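PDB 3VMV: pectate lyase from Bacillus, which probably cleaves polygalacturonate, the backbone of pectin, by beta-elimination. Local coordinates for residues N37-N42 / K69-K74; I56-G59 / Q63-I66; S141-N146 / F201-S206; H183-S188 / Y269-T274; Q305-S308 / S314-E317. All blocks are in the same frame, centred on the assembly; numbering follows the deposited sequence.

Interaction 1 (N37-N42 / K69-K74)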
# COMPACT_ATOMS: atom_id res chain seq x y z
N ASN A 37 24.97 6.52 4.21
CA ASN A 37 26.32 6.01 4.34
C ASN A 37 26.54 4.84 3.39
O ASN A 37 27.58 4.73 2.74
CB ASN A 37 26.61 5.58 5.77
CG ASN A 37 26.79 6.75 6.72
OD1 ASN A 37 26.94 7.89 6.31
ND2 ASN A 37 26.81 6.45 8.02
N ARG A 38 25.56 3.94 3.32
CA ARG A 38 25.71 2.83 2.39
C ARG A 38 25.78 3.33 0.95
O ARG A 38 26.58 2.85 0.15
CB ARG A 38 24.59 1.79 2.55
CG ARG A 38 24.85 0.58 1.65
CD ARG A 38 23.67 -0.39 1.67
NE ARG A 38 22.53 0.22 0.97
CZ ARG A 38 21.59 -0.44 0.33
NH1 ARG A 38 21.56 -1.77 0.35
NH2 ARG A 38 20.64 0.27 -0.30
N SER A 39 24.94 4.31 0.63
CA SER A 39 24.87 4.81 -0.74
C SER A 39 26.22 5.41 -1.18
O SER A 39 26.58 5.31 -2.34
CB SER A 39 23.72 5.82 -0.86
OG SER A 39 23.52 6.22 -2.21
N ARG A 40 26.96 5.96 -0.23
CA ARG A 40 28.24 6.62 -0.52
C ARG A 40 29.42 5.64 -0.45
O ARG A 40 30.54 6.02 -0.74
CB ARG A 40 28.47 7.75 0.48
CG ARG A 40 27.57 8.95 0.25
CD ARG A 40 27.92 10.08 1.21
NE ARG A 40 26.81 11.02 1.36
CZ ARG A 40 26.08 11.13 2.47
NH1 ARG A 40 26.37 10.39 3.54
NH2 ARG A 40 25.08 12.00 2.52
N SER A 41 29.16 4.40 -0.02
CA SER A 41 30.21 3.40 0.19
C SER A 41 30.71 2.77 -1.11
O SER A 41 30.15 3.04 -2.19
CB SER A 41 29.68 2.30 1.10
OG SER A 41 28.88 1.40 0.37
N ASN A 42 31.72 1.90 -1.00
CA ASN A 42 32.23 1.20 -2.18
C ASN A 42 31.29 0.09 -2.65
O ASN A 42 31.52 -0.53 -3.69
CB ASN A 42 33.62 0.60 -1.92
CG ASN A 42 34.69 1.66 -1.76
OD1 ASN A 42 34.70 2.66 -2.48
ND2 ASN A 42 35.59 1.44 -0.82
N LYS A 69 16.24 6.61 -0.97
CA LYS A 69 16.62 7.21 -2.23
C LYS A 69 18.13 7.23 -2.23
O LYS A 69 18.76 7.44 -1.20
CB LYS A 69 16.12 8.66 -2.31
CG LYS A 69 16.34 9.31 -3.66
CD LYS A 69 15.98 10.80 -3.63
CE LYS A 69 14.46 10.98 -3.52
NZ LYS A 69 14.11 12.38 -3.86
N ASN A 70 18.70 7.02 -3.40
CA ASN A 70 20.13 7.10 -3.55
C ASN A 70 20.59 8.49 -3.17
O ASN A 70 19.91 9.48 -3.45
CB ASN A 70 20.48 6.84 -5.02
CG ASN A 70 21.98 6.63 -5.22
OD1 ASN A 70 22.75 7.58 -5.18
ND2 ASN A 70 22.37 5.39 -5.42
N HIS A 71 21.75 8.60 -2.54
CA HIS A 71 22.30 9.92 -2.25
C HIS A 71 22.58 10.68 -3.59
O HIS A 71 22.61 11.89 -3.61
CB HIS A 71 23.55 9.81 -1.34
CG HIS A 71 24.81 9.56 -2.09
ND1 HIS A 71 25.16 8.32 -2.56
CD2 HIS A 71 25.80 10.40 -2.48
CE1 HIS A 71 26.30 8.40 -3.21
NE2 HIS A 71 26.71 9.65 -3.18
N ARG A 72 22.81 9.98 -4.70
CA ARG A 72 23.05 10.72 -5.98
C ARG A 72 21.73 11.06 -6.68
O ARG A 72 21.70 11.34 -7.90
CB ARG A 72 23.95 9.96 -6.95
CG ARG A 72 25.48 10.13 -6.76
CD ARG A 72 25.94 11.49 -6.20
NE ARG A 72 26.39 12.53 -7.17
CZ ARG A 72 27.29 13.46 -6.85
NH1 ARG A 72 27.85 13.41 -5.64
NH2 ARG A 72 27.68 14.42 -7.72
N GLY A 73 20.64 11.06 -5.89
CA GLY A 73 19.32 11.46 -6.37
C GLY A 73 18.58 10.38 -7.12
O GLY A 73 19.14 9.31 -7.42
N LYS A 74 17.32 10.66 -7.48
CA LYS A 74 16.41 9.68 -8.08
C LYS A 74 16.78 9.08 -9.45
O LYS A 74 16.22 8.06 -9.84
CB LYS A 74 14.97 10.24 -8.13
CG LYS A 74 14.78 11.34 -9.18
CD LYS A 74 13.29 11.73 -9.29
CE LYS A 74 13.12 13.08 -9.98
NZ LYS A 74 11.70 13.49 -10.19
O HOH W 1 25.29 5.09 -4.84
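Ser39, in the last turn of helix 28-40, meets His71 in a compact polar contact that pins the end of this helix to the turn linking strands 66-68 and 78-85. Two atoms of His71 converge on the one hydroxyl. The backbone N of His71 donates to Ser39 OG at 3.0 Å in a nearly straight bond (163°), while His71 ND1 lies 2.7 Å from Ser39 OG, a hydrogen bond in which either atom could hold the proton. The hydroxyl enters at the ring edge, near its plane. Serine suits the place because a hydroxyl can accept from His71 N and still pair with ND1 in either direction. In the parallel beta-helix of pectate lyases a helix covers the N-terminal end of the coil, and helix 28-40 takes that position here; Arg38 reaches back to the carbonyls of Glu46 and Lys79. The imidazole also has an aliphatic neighbour: Arg40 CG sits 3.5 Å from the centroid of the His71 ring, directly over one face, a CH-pi contact. The first torsion of His71 (85°) sets CG between the backbone N and the carbonyl carbon, and the ring turns an edge to Ser39 and a face to Arg40. Residues 70-73 form a type I turn. A water accepts from Asn70 ND2 (3.0 Å) and donates to Ser39 O (2.8 Å), a water-mediated link beside the direct bonds.

Interaction 2 (I56-G59 / Q63-I66)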
# COMPACT_ATOMS: atom_id res chain seq x y z
N ILE A 56 10.27 6.25 15.65
CA ILE A 56 10.81 7.21 14.69
C ILE A 56 9.86 8.40 14.56
O ILE A 56 8.66 8.21 14.46
CB ILE A 56 10.95 6.51 13.33
CG1 ILE A 56 11.58 5.13 13.47
CG2 ILE A 56 11.66 7.42 12.32
CD1 ILE A 56 12.95 5.16 14.21
N THR A 57 10.38 9.62 14.57
CA THR A 57 9.51 10.80 14.68
C THR A 57 10.10 11.91 13.85
O THR A 57 11.26 11.84 13.48
CB THR A 57 9.44 11.34 16.15
OG1 THR A 57 10.74 11.75 16.59
CG2 THR A 57 8.89 10.30 17.12
N GLN A 58 9.34 12.98 13.65
CA GLN A 58 9.93 14.18 13.06
C GLN A 58 11.10 14.70 13.91
O GLN A 58 12.15 15.08 13.38
CB GLN A 58 8.85 15.28 12.93
CG GLN A 58 7.76 14.96 11.93
CD GLN A 58 8.27 14.96 10.51
OE1 GLN A 58 9.22 15.69 10.19
NE2 GLN A 58 7.64 14.18 9.65
N GLY A 59 10.92 14.72 15.23
CA GLY A 59 11.92 15.26 16.13
C GLY A 59 13.24 14.50 16.10
O GLY A 59 14.28 15.10 16.35
N GLN A 63 15.19 14.71 8.00
CA GLN A 63 14.32 15.23 6.93
C GLN A 63 12.88 14.98 7.35
O GLN A 63 12.63 14.26 8.32
CB GLN A 63 14.57 14.49 5.61
CG GLN A 63 16.00 14.69 5.11
CD GLN A 63 16.32 13.83 3.91
OE1 GLN A 63 15.58 13.80 2.93
NE2 GLN A 63 17.43 13.12 3.99
N SER A 64 11.93 15.54 6.61
CA SER A 64 10.51 15.42 6.98
C SER A 64 9.89 14.07 6.61
O SER A 64 8.71 13.84 6.85
CB SER A 64 9.68 16.53 6.33
OG SER A 64 10.06 17.79 6.86
N LEU A 65 10.69 13.20 6.00
CA LEU A 65 10.30 11.82 5.69
C LEU A 65 11.56 10.98 5.71
O LEU A 65 12.65 11.54 5.78
CB LEU A 65 9.60 11.73 4.32
CG LEU A 65 10.24 12.38 3.10
CD1 LEU A 65 11.44 11.56 2.60
CD2 LEU A 65 9.21 12.52 1.99
N ILE A 66 11.41 9.65 5.73
CA ILE A 66 12.55 8.74 5.67
C ILE A 66 12.75 8.44 4.19
O ILE A 66 11.89 7.84 3.54
CB ILE A 66 12.23 7.44 6.45
CG1 ILE A 66 11.97 7.77 7.93
CG2 ILE A 66 13.38 6.44 6.30
CD1 ILE A 66 13.15 8.43 8.64
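Gln58 reaches across a short chain reversal to the backbone of Ser64. Gln58 NE2 donates to Ser64 O at 3.0 Å, and the bond is almost straight at 170°. The acceptor lies nearly in the plane of the glutamine amide, whereas the donor stands well above the carbonyl plane of Ser64, 45° out of it. The N-H is therefore well aimed, but the oxygen is approached from over its plane instead of along a lone pair. A bend at chi2 (-69°) folds the glutamine chain back toward Ser64, and its OE1 then rests 3.5 Å from Ser64 CA. Glutamine fits because its amide nitrogen carries two hydrogens: besides Ser64 O, NE2 also serves Gly94 O, so the amide links the reversal to the next coil. Deeper in, the contact becomes apolar. The side chains of Ile56 and Ile66 cross at about a right angle, Ile56 CG2 meeting Ile66 CD1 at 4.1 Å, an ordinary van der Waals contact between two methyl groups. Beta-branched isoleucine is at home in the extended backbone here, and its two arms can fill the interior of a parallel beta-helix. Strand 55-57 and the start of strand 66-68 pair in parallel with strands 91-93 and 97-103 of the following coil, respectively. Both isoleucines lean on Phe92, and Ile31 of helix 28-40 touches both from the N-terminal end of the beta-helix.

Interaction 3 (S141-N146 / F201-S206)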
# COMPACT_ATOMS: atom_id res chain seq x y z
N SER A 141 -4.62 7.00 10.71
CA SER A 141 -4.55 8.39 11.18
C SER A 141 -5.81 8.65 11.99
O SER A 141 -5.94 8.05 13.07
CB SER A 141 -4.28 9.41 10.06
OG SER A 141 -5.35 9.54 9.15
N GLU A 142 -6.74 9.49 11.51
CA GLU A 142 -8.04 9.60 12.17
C GLU A 142 -9.12 9.68 11.09
O GLU A 142 -8.90 10.29 10.03
CB GLU A 142 -8.12 10.87 13.02
CG GLU A 142 -7.09 11.03 14.11
CD GLU A 142 -7.23 10.04 15.26
OE1 GLU A 142 -8.32 9.46 15.46
OE2 GLU A 142 -6.23 9.87 16.02
N PHE A 143 -10.28 9.11 11.38
CA PHE A 143 -11.46 9.29 10.53
C PHE A 143 -12.69 9.21 11.44
O PHE A 143 -12.91 8.18 12.07
CB PHE A 143 -11.56 8.24 9.45
CG PHE A 143 -12.81 8.34 8.64
CD1 PHE A 143 -13.03 9.43 7.79
CD2 PHE A 143 -13.80 7.39 8.79
CE1 PHE A 143 -14.19 9.58 7.11
CE2 PHE A 143 -14.99 7.51 8.06
CZ PHE A 143 -15.18 8.62 7.24
N PRO A 144 -13.53 10.25 11.45
CA PRO A 144 -13.43 11.46 10.62
C PRO A 144 -12.44 12.48 11.17
O PRO A 144 -12.13 13.48 10.49
CB PRO A 144 -14.87 12.05 10.68
CG PRO A 144 -15.38 11.59 11.95
CD PRO A 144 -14.86 10.16 12.08
N GLY A 145 -11.97 12.26 12.39
CA GLY A 145 -11.07 13.22 13.02
C GLY A 145 -11.70 14.61 13.07
O GLY A 145 -12.88 14.75 13.42
N ASN A 146 -10.88 15.61 12.73
CA ASN A 146 -11.29 17.03 12.64
C ASN A 146 -12.12 17.39 11.42
O ASN A 146 -12.47 18.56 11.22
CB ASN A 146 -10.06 17.98 12.73
CG ASN A 146 -9.28 18.17 11.36
OD1 ASN A 146 -9.39 17.34 10.41
ND2 ASN A 146 -8.45 19.27 11.28
N PHE A 201 -9.02 -3.51 5.80
CA PHE A 201 -9.32 -2.12 5.42
C PHE A 201 -10.51 -1.69 6.25
O PHE A 201 -11.63 -2.09 5.95
CB PHE A 201 -9.66 -2.06 3.94
CG PHE A 201 -8.53 -2.51 3.01
CD1 PHE A 201 -7.31 -1.82 2.94
CD2 PHE A 201 -8.72 -3.58 2.13
CE1 PHE A 201 -6.31 -2.24 2.05
CE2 PHE A 201 -7.76 -3.96 1.20
CZ PHE A 201 -6.53 -3.31 1.17
N ASN A 202 -10.34 -0.88 7.29
CA ASN A 202 -11.41 -0.68 8.26
C ASN A 202 -11.56 0.80 8.67
O ASN A 202 -10.58 1.45 9.01
CB ASN A 202 -11.10 -1.53 9.50
CG ASN A 202 -12.06 -1.29 10.62
OD1 ASN A 202 -13.26 -1.48 10.46
ND2 ASN A 202 -11.53 -0.91 11.78
N ASN A 203 -12.80 1.28 8.67
CA ASN A 203 -13.10 2.66 9.10
C ASN A 203 -12.33 3.69 8.26
O ASN A 203 -11.51 4.48 8.77
CB ASN A 203 -12.90 2.88 10.59
CG ASN A 203 -13.43 4.22 11.03
OD1 ASN A 203 -14.53 4.62 10.64
ND2 ASN A 203 -12.68 4.90 11.88
N LEU A 204 -12.63 3.66 6.95
CA LEU A 204 -11.95 4.48 5.94
C LEU A 204 -12.99 5.24 5.20
O LEU A 204 -14.14 4.80 5.12
CB LEU A 204 -11.16 3.60 4.95
CG LEU A 204 -10.19 2.62 5.63
CD1 LEU A 204 -9.72 1.64 4.56
CD2 LEU A 204 -9.01 3.36 6.29
N ASN A 205 -12.62 6.38 4.61
CA ASN A 205 -13.61 7.06 3.77
C ASN A 205 -13.60 6.60 2.30
O ASN A 205 -14.65 6.30 1.71
CB ASN A 205 -13.43 8.58 3.82
CG ASN A 205 -14.58 9.32 3.16
OD1 ASN A 205 -14.40 10.08 2.19
ND2 ASN A 205 -15.75 9.07 3.64
N SER A 206 -12.42 6.59 1.71
CA SER A 206 -12.32 6.34 0.24
C SER A 206 -10.95 5.87 -0.17
O SER A 206 -10.05 5.74 0.65
CB SER A 206 -12.67 7.62 -0.55
OG SER A 206 -11.62 8.57 -0.42
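Phe143 packs its ring against a corner of the parallel beta-helix, where the chain turns at Asn203 between strands 200-202 and 204-206. The tight part of the contact is the ring. One face lies over the backbone leading from Leu204 to Asn205, with Asn205 N 4.2 Å above its centre, and Phe143 CE1 comes within 3.5 Å of Asn205 CB. At the ring edge stands the Asn203 amide, its OD1 3.4 Å from Phe143 CD2 and its plane turned 57° from the ring. A flat aromatic can thus lie along a bent backbone while its rim meets a polar group. Phe143 also meets Trp176 edge-to-face. Asparagine suits the corner because it readily adopts the left-handed backbone conformation found there, with positive phi and psi. Its ND2 donates to Asn174 OD1 of the preceding coil, consistent with the asparagine ladder known from pectate lyase turns.

Toward solvent the contact thins out. The loop runs on through the exposed Pro144 and Gly145, away from the corner. Pro144, after a cis peptide bond, places CB 4.3 Å above the ring plane of its own neighbour, Phe143, on the face opposite Leu204. Beside the ring, one bent hydrogen bond spans the segments, Asn203 ND2 to Phe143 O at 3.3 Å, with the donor tilted 21° from the carbonyl plane.

Interaction 4 (H183-S188 / Y269-T274)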
# COMPACT_ATOMS: atom_id res chain seq x y z
N HIS A 183 -1.29 8.92 -9.57
CA HIS A 183 -1.68 10.18 -8.92
C HIS A 183 -2.31 11.20 -9.88
O HIS A 183 -2.83 12.22 -9.44
CB HIS A 183 -0.46 10.82 -8.22
CG HIS A 183 0.51 11.49 -9.16
ND1 HIS A 183 1.25 10.80 -10.09
CD2 HIS A 183 0.78 12.80 -9.36
CE1 HIS A 183 1.96 11.65 -10.82
NE2 HIS A 183 1.69 12.87 -10.40
N THR A 184 -2.22 10.93 -11.17
CA THR A 184 -2.71 11.85 -12.19
C THR A 184 -3.12 11.08 -13.44
O THR A 184 -2.69 9.94 -13.64
CB THR A 184 -1.65 12.90 -12.55
OG1 THR A 184 -2.29 13.99 -13.22
CG2 THR A 184 -0.56 12.31 -13.45
N ASP A 185 -3.98 11.68 -14.26
CA ASP A 185 -4.42 11.02 -15.49
C ASP A 185 -3.38 11.16 -16.60
O ASP A 185 -3.62 11.82 -17.63
CB ASP A 185 -5.74 11.62 -15.95
CG ASP A 185 -6.88 11.38 -14.95
OD1 ASP A 185 -6.87 10.35 -14.22
OD2 ASP A 185 -7.79 12.24 -14.92
N ASN A 186 -2.21 10.57 -16.36
CA ASN A 186 -1.14 10.50 -17.35
C ASN A 186 -0.69 9.04 -17.45
O ASN A 186 -0.04 8.50 -16.51
CB ASN A 186 0.01 11.42 -16.92
CG ASN A 186 1.15 11.43 -17.91
OD1 ASN A 186 1.31 10.50 -18.70
ND2 ASN A 186 1.92 12.53 -17.92
N ALA A 187 -1.12 8.39 -18.52
CA ALA A 187 -0.83 6.97 -18.68
C ALA A 187 0.66 6.70 -18.62
O ALA A 187 1.07 5.65 -18.15
CB ALA A 187 -1.37 6.47 -19.99
N SER A 188 1.48 7.63 -19.11
CA SER A 188 2.92 7.37 -19.17
C SER A 188 3.60 7.38 -17.81
O SER A 188 4.77 6.99 -17.71
CB SER A 188 3.60 8.38 -20.11
OG SER A 188 3.73 9.63 -19.46
N TYR A 269 -15.91 9.80 -8.87
CA TYR A 269 -15.24 11.09 -8.53
C TYR A 269 -14.60 11.83 -9.70
O TYR A 269 -14.67 13.05 -9.76
CB TYR A 269 -14.14 10.94 -7.46
CG TYR A 269 -14.55 10.22 -6.19
CD1 TYR A 269 -15.77 10.46 -5.57
CD2 TYR A 269 -13.70 9.30 -5.62
CE1 TYR A 269 -16.12 9.78 -4.39
CE2 TYR A 269 -14.03 8.60 -4.46
CZ TYR A 269 -15.24 8.86 -3.85
OH TYR A 269 -15.56 8.19 -2.68
N GLY A 270 -13.94 11.12 -10.60
CA GLY A 270 -13.21 11.82 -11.64
C GLY A 270 -12.43 10.92 -12.58
O GLY A 270 -12.63 9.70 -12.59
N SER A 271 -11.53 11.54 -13.36
CA SER A 271 -10.88 10.96 -14.57
C SER A 271 -11.87 10.92 -15.74
O SER A 271 -13.08 10.91 -15.55
CB SER A 271 -10.29 9.56 -14.32
OG SER A 271 -9.27 9.56 -13.32
N PRO A 272 -11.34 10.91 -16.96
CA PRO A 272 -12.25 11.07 -18.09
C PRO A 272 -13.00 9.81 -18.49
O PRO A 272 -14.00 9.91 -19.20
CB PRO A 272 -11.34 11.55 -19.23
CG PRO A 272 -9.95 11.27 -18.80
CD PRO A 272 -9.94 11.24 -17.28
N SER A 273 -12.55 8.64 -18.02
CA SER A 273 -13.25 7.40 -18.37
C SER A 273 -13.06 6.36 -17.28
O SER A 273 -12.20 6.52 -16.41
CB SER A 273 -12.72 6.86 -19.70
OG SER A 273 -11.34 6.58 -19.61
N THR A 274 -13.86 5.30 -17.38
CA THR A 274 -13.87 4.22 -16.41
C THR A 274 -12.68 3.28 -16.52
O THR A 274 -12.05 3.15 -17.56
CB THR A 274 -15.17 3.42 -16.59
OG1 THR A 274 -15.40 2.54 -15.48
CG2 THR A 274 -15.14 2.59 -17.90
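The two carboxylate oxygens of Asp185 meet different kinds of group on the other loop: OD1 takes the hydroxyl of Ser271, while OD2 lies against CD of Pro272. Ser271 OG donates to Asp185 OD1 at 2.7 Å, arriving on the syn side and 21° out of the carboxylate plane. Asp185 OD2 sits 3.3 Å from Pro272 CD and 3.4 Å from Ser271 CA, carbons next to backbone nitrogen whose hydrogens are slightly polarised and so tolerate a carboxylate oxygen. The two side chains, Asp185 and Pro272, approach from opposite directions.

Backbone shape helps present the carboxylate. Asp185 is the centre of an inverse gamma turn, closed by a weak bond from Asn186 N to Thr184 O, which turns the backbone sharply at Asp185, whose CB points toward the other loop. Aspartate serves there because OD1 can take more than one donor: it also forms a salt bridge with Arg212 NE. Serine is equally apt, since its single oxygen gives its proton to Asp185 and accepts from Arg234 NE. The aspartate thus has a positive partner of its own in Arg212, and Arg234 is linked to it through the serine.

The contact is at the surface of the beta-helix and bridges the loop between strands 177-181 and 192-197 to that between strands 265-266 and 276-280. The arginines rise from strands 210-212 and 231-234, whose coils lie between those loops.

Interaction 5 (Q305-S308 / S314-E317)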
# COMPACT_ATOMS: atom_id res chain seq x y z
N GLN A 305 -2.05 -18.85 -4.08
CA GLN A 305 -3.00 -19.62 -3.29
C GLN A 305 -4.04 -18.68 -2.77
O GLN A 305 -3.68 -17.59 -2.27
CB GLN A 305 -2.27 -20.28 -2.13
CG GLN A 305 -1.34 -21.36 -2.59
CD GLN A 305 -2.09 -22.59 -3.03
OE1 GLN A 305 -3.00 -23.06 -2.34
NE2 GLN A 305 -1.72 -23.13 -4.19
N VAL A 306 -5.30 -19.08 -2.87
CA VAL A 306 -6.40 -18.19 -2.47
C VAL A 306 -7.41 -18.94 -1.61
O VAL A 306 -7.84 -20.04 -1.94
CB VAL A 306 -7.03 -17.50 -3.71
CG1 VAL A 306 -7.60 -18.51 -4.71
CG2 VAL A 306 -8.12 -16.50 -3.27
N GLN A 307 -7.71 -18.37 -0.45
CA GLN A 307 -8.73 -18.92 0.46
C GLN A 307 -10.13 -18.50 0.05
O GLN A 307 -10.30 -17.63 -0.79
CB GLN A 307 -8.48 -18.38 1.87
CG GLN A 307 -7.12 -18.71 2.46
CD GLN A 307 -7.02 -18.10 3.85
OE1 GLN A 307 -6.92 -16.89 4.00
NE2 GLN A 307 -7.22 -18.92 4.86
N SER A 308 -11.16 -19.11 0.64
CA SER A 308 -12.48 -18.55 0.46
C SER A 308 -12.54 -17.18 1.15
O SER A 308 -11.69 -16.86 1.99
CB SER A 308 -13.53 -19.47 1.07
OG SER A 308 -13.45 -19.45 2.50
N SER A 314 -11.36 -14.59 8.58
CA SER A 314 -10.80 -15.04 9.85
C SER A 314 -9.26 -14.97 9.89
O SER A 314 -8.69 -14.59 10.92
CB SER A 314 -11.29 -16.44 10.16
OG SER A 314 -10.95 -17.34 9.13
N SER A 315 -8.59 -15.28 8.78
CA SER A 315 -7.12 -15.19 8.76
C SER A 315 -6.65 -13.76 8.95
O SER A 315 -5.67 -13.53 9.67
CB SER A 315 -6.56 -15.76 7.46
OG SER A 315 -6.75 -17.18 7.45
N VAL A 316 -7.32 -12.82 8.31
CA VAL A 316 -6.96 -11.40 8.42
C VAL A 316 -7.20 -10.93 9.84
O VAL A 316 -6.34 -10.24 10.42
CB VAL A 316 -7.77 -10.58 7.41
CG1 VAL A 316 -7.57 -9.05 7.68
CG2 VAL A 316 -7.28 -10.91 5.98
N GLU A 317 -8.33 -11.32 10.43
CA GLU A 317 -8.60 -10.92 11.80
C GLU A 317 -7.45 -11.36 12.73
O GLU A 317 -7.06 -10.64 13.67
CB GLU A 317 -9.93 -11.53 12.29
CG GLU A 317 -11.14 -10.87 11.65
CD GLU A 317 -12.44 -11.65 11.90
OE1 GLU A 317 -12.40 -12.87 12.17
OE2 GLU A 317 -13.51 -11.04 11.79
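Gln307 and Ser315 are the points of approach, at the protein surface, between an extended segment and a helix, their CA atoms still 9.2 Å apart. Residues 305-308 run in an open, strand-like conformation without regular pairing, and residues 314-317 form part of helix 309-319. Such a gap is too wide for backbone contact, and long and short side chains close it together. Gln307 CG lies anti to the carbonyl carbon and the chain is straight beyond it (chi2 180°), carrying the amide out to the helix. Ser315 supplies only a hydroxyl. Its OG is 3.2 Å from Gln307 NE2 and 3.5 Å from Gln307 OE1, and any bond from the hydroxyl to OE1 is weak and not settled, since Gln311 O is also within reach of the same proton. The amide has a firmer partner: Gln307 OE1 accepts from His198 NE2 in the body of the protein, and the backbone O of Gln307 accepts from Asn243 ND2. Glutamine is long enough to meet the beta-helix and the helix at once, and serine is small enough to let the amide come close. The segment leads straight into the helix, whose N-cap is Ser308; its side chain caps a backbone N just beyond it, and Ser308 N donates to Gln311 OE1. This C-terminal helix lies against the outside of the parallel beta-helix, with Val316 turned onto His198 and Tyr222, where a branched apolar side chain fits the buried face.

From the N terminus, interaction 1 opens at 37-42 in the helix at the N-terminal end of the beta-helix and closes at 69-74. Interaction 2 falls wholly within that span, closing a short reversal between strands 55-57 and 66-68. Farther along, interaction 3 joins the loop after strand 138-140 to the corner between strands 200-202 and 204-206. Interaction 4, which joins two surface loops, opens at 183-188 before interaction 3 closes and itself closes at 269-274, so the two cross along the chain. They also touch, with Ser206 CB 3.6 Å from Tyr269 OH. Interaction 5 follows in series, tying the C-terminal helix to the segment before it. Interactions 1 and 5 lie on opposite sides of the chain's centre.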